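Local coordinates for protein salmonella typhimurium DB7155 bacteriophage DET7 tailspike (Bacteriophage, PDB 2V5I) that probably binds and hydrolyses the O-antigen of its Salmonella host, acting as the trimeric receptor-binding tailspike of a phage, at residues 273-278 against 320-325. Sequence-based numbering, arbitrary orientation.
Sequences YNLQFR and NNHLVD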
# COMPACT_ATOMS: atom_id res chain seq x y z
N TYR A 273 -24.18 -2.06 -3.87
CA TYR A 273 -23.75 -0.79 -3.29
C TYR A 273 -22.90 -1.07 -2.03
O TYR A 273 -23.18 -2.02 -1.33
CB TYR A 273 -24.96 0.00 -2.84
CG TYR A 273 -25.84 0.56 -3.97
CD1 TYR A 273 -26.83 -0.22 -4.51
CD2 TYR A 273 -25.66 1.84 -4.41
CE1 TYR A 273 -27.66 0.29 -5.56
CE2 TYR A 273 -26.44 2.35 -5.43
CZ TYR A 273 -27.46 1.56 -5.96
OH TYR A 273 -28.21 2.09 -6.99
N ASN A 274 -21.89 -0.21 -1.79
CA ASN A 274 -21.25 -0.16 -0.47
C ASN A 274 -20.60 -1.47 -0.09
O ASN A 274 -20.67 -1.90 1.08
CB ASN A 274 -22.30 0.22 0.59
CG ASN A 274 -22.84 1.63 0.43
OD1 ASN A 274 -22.08 2.64 0.35
ND2 ASN A 274 -24.19 1.74 0.47
N LEU A 275 -19.88 -2.08 -1.03
CA LEU A 275 -19.15 -3.33 -0.77
C LEU A 275 -17.65 -3.01 -0.71
O LEU A 275 -17.21 -2.00 -1.26
CB LEU A 275 -19.40 -4.39 -1.89
CG LEU A 275 -20.88 -4.86 -1.96
CD1 LEU A 275 -20.92 -5.88 -3.10
CD2 LEU A 275 -21.34 -5.46 -0.66
N GLN A 276 -16.90 -3.84 0.02
CA GLN A 276 -15.43 -3.76 0.01
C GLN A 276 -14.78 -4.60 -1.05
O GLN A 276 -15.21 -5.73 -1.31
CB GLN A 276 -14.92 -4.27 1.36
CG GLN A 276 -15.37 -3.44 2.55
CD GLN A 276 -14.80 -4.01 3.81
OE1 GLN A 276 -13.56 -4.01 3.94
NE2 GLN A 276 -15.64 -4.54 4.70
N PHE A 277 -13.70 -4.07 -1.65
CA PHE A 277 -12.83 -4.83 -2.53
C PHE A 277 -11.42 -4.43 -2.12
O PHE A 277 -10.95 -3.33 -2.48
CB PHE A 277 -13.12 -4.55 -4.00
CG PHE A 277 -14.47 -5.01 -4.40
CD1 PHE A 277 -14.65 -6.32 -4.79
CD2 PHE A 277 -15.57 -4.14 -4.36
CE1 PHE A 277 -15.96 -6.77 -5.10
CE2 PHE A 277 -16.83 -4.62 -4.64
CZ PHE A 277 -17.01 -5.93 -4.99
N ARG A 278 -10.83 -5.23 -1.19
CA ARG A 278 -9.58 -4.83 -0.54
C ARG A 278 -8.60 -6.00 -0.40
O ARG A 278 -8.99 -7.15 -0.25
CB ARG A 278 -9.82 -4.26 0.88
CG ARG A 278 -10.68 -3.02 0.93
CD ARG A 278 -10.55 -2.31 2.28
NE ARG A 278 -11.03 -3.17 3.35
CZ ARG A 278 -10.30 -3.78 4.30
NH1 ARG A 278 -8.98 -3.62 4.36
NH2 ARG A 278 -10.88 -4.59 5.18
N ASN A 320 -22.52 4.17 -6.18
CA ASN A 320 -22.28 2.80 -5.77
C ASN A 320 -21.41 2.70 -4.56
O ASN A 320 -21.54 1.77 -3.77
CB ASN A 320 -21.89 1.88 -6.94
CG ASN A 320 -20.91 2.52 -7.92
OD1 ASN A 320 -20.15 3.39 -7.57
ND2 ASN A 320 -20.96 2.07 -9.19
N ASN A 321 -20.48 3.65 -4.45
CA ASN A 321 -19.67 3.84 -3.25
C ASN A 321 -18.97 2.60 -2.70
O ASN A 321 -18.94 2.38 -1.45
CB ASN A 321 -20.53 4.46 -2.13
CG ASN A 321 -19.65 5.20 -1.08
OD1 ASN A 321 -18.50 5.62 -1.37
ND2 ASN A 321 -20.14 5.26 0.14
N HIS A 322 -18.38 1.81 -3.59
CA HIS A 322 -17.58 0.71 -3.07
C HIS A 322 -16.27 1.20 -2.44
O HIS A 322 -15.73 2.22 -2.84
CB HIS A 322 -17.30 -0.31 -4.18
CG HIS A 322 -18.56 -0.86 -4.77
ND1 HIS A 322 -19.52 -1.49 -4.02
CD2 HIS A 322 -19.04 -0.87 -6.07
CE1 HIS A 322 -20.55 -1.83 -4.79
NE2 HIS A 322 -20.27 -1.49 -6.04
N LEU A 323 -15.79 0.47 -1.43
CA LEU A 323 -14.55 0.77 -0.77
C LEU A 323 -13.46 -0.09 -1.44
O LEU A 323 -13.34 -1.29 -1.17
CB LEU A 323 -14.63 0.49 0.73
CG LEU A 323 -13.36 0.67 1.55
CD1 LEU A 323 -12.77 2.05 1.38
CD2 LEU A 323 -13.70 0.41 3.03
N VAL A 324 -12.70 0.55 -2.33
CA VAL A 324 -11.70 -0.11 -3.18
C VAL A 324 -10.33 0.38 -2.79
O VAL A 324 -10.04 1.57 -2.92
CB VAL A 324 -11.94 0.20 -4.69
CG1 VAL A 324 -10.89 -0.48 -5.57
CG2 VAL A 324 -13.32 -0.26 -5.09
N ASP A 325 -9.52 -0.52 -2.21
CA ASP A 325 -8.17 -0.18 -1.70
C ASP A 325 -7.28 -1.40 -1.67
O ASP A 325 -7.67 -2.48 -1.26
CB ASP A 325 -8.29 0.37 -0.24
CG ASP A 325 -6.95 0.75 0.37
OD1 ASP A 325 -6.33 1.74 -0.07
OD2 ASP A 325 -6.51 0.07 1.34
O HOH W 1 -6.99 -2.19 2.73
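His-322 meets Leu-275 and Phe-277 with different parts of its ring. The backbone N of Leu-275 donates to His-322 ND1 at 3.1 Å and lies within 2° of the imidazole plane, so it addresses the ring edge. Over one face comes the edge of Phe-277, its CE2 4.1 Å from His-322 CG and the ring planes 89° apart, a T-shaped stack. Asn-320 O sits over the centre of the opposite face while accepting from Asn-274 N (2.8 Å). The first torsion of His-322 sets CG beside its own backbone N; its side chain and that of Leu-275 run side by side in one direction.

Beyond His-322 the strands 276-278 and 323-325 run parallel. Leu-323 N donates to Leu-275 O, and Leu-323 O receives Phe-277 N at 2.8 Å with a nearly straight 172° bond. Leu-323 shares a sheet face with Gln-276 and Arg-278; its CG lies 4.2 Å from Arg-278 CD, and its side chain packs on Leu-328 of a second subunit. Arg-278 NE and NH2 both grip Gln-276 OE1, while a water joins NH1 to Asp-325 OD2, whose OD1 bonds Ser-347 OG.

The contact thus joins successive coils of the parallel beta-helix, and acceptance at ND1 implies that this nitrogen carries no proton.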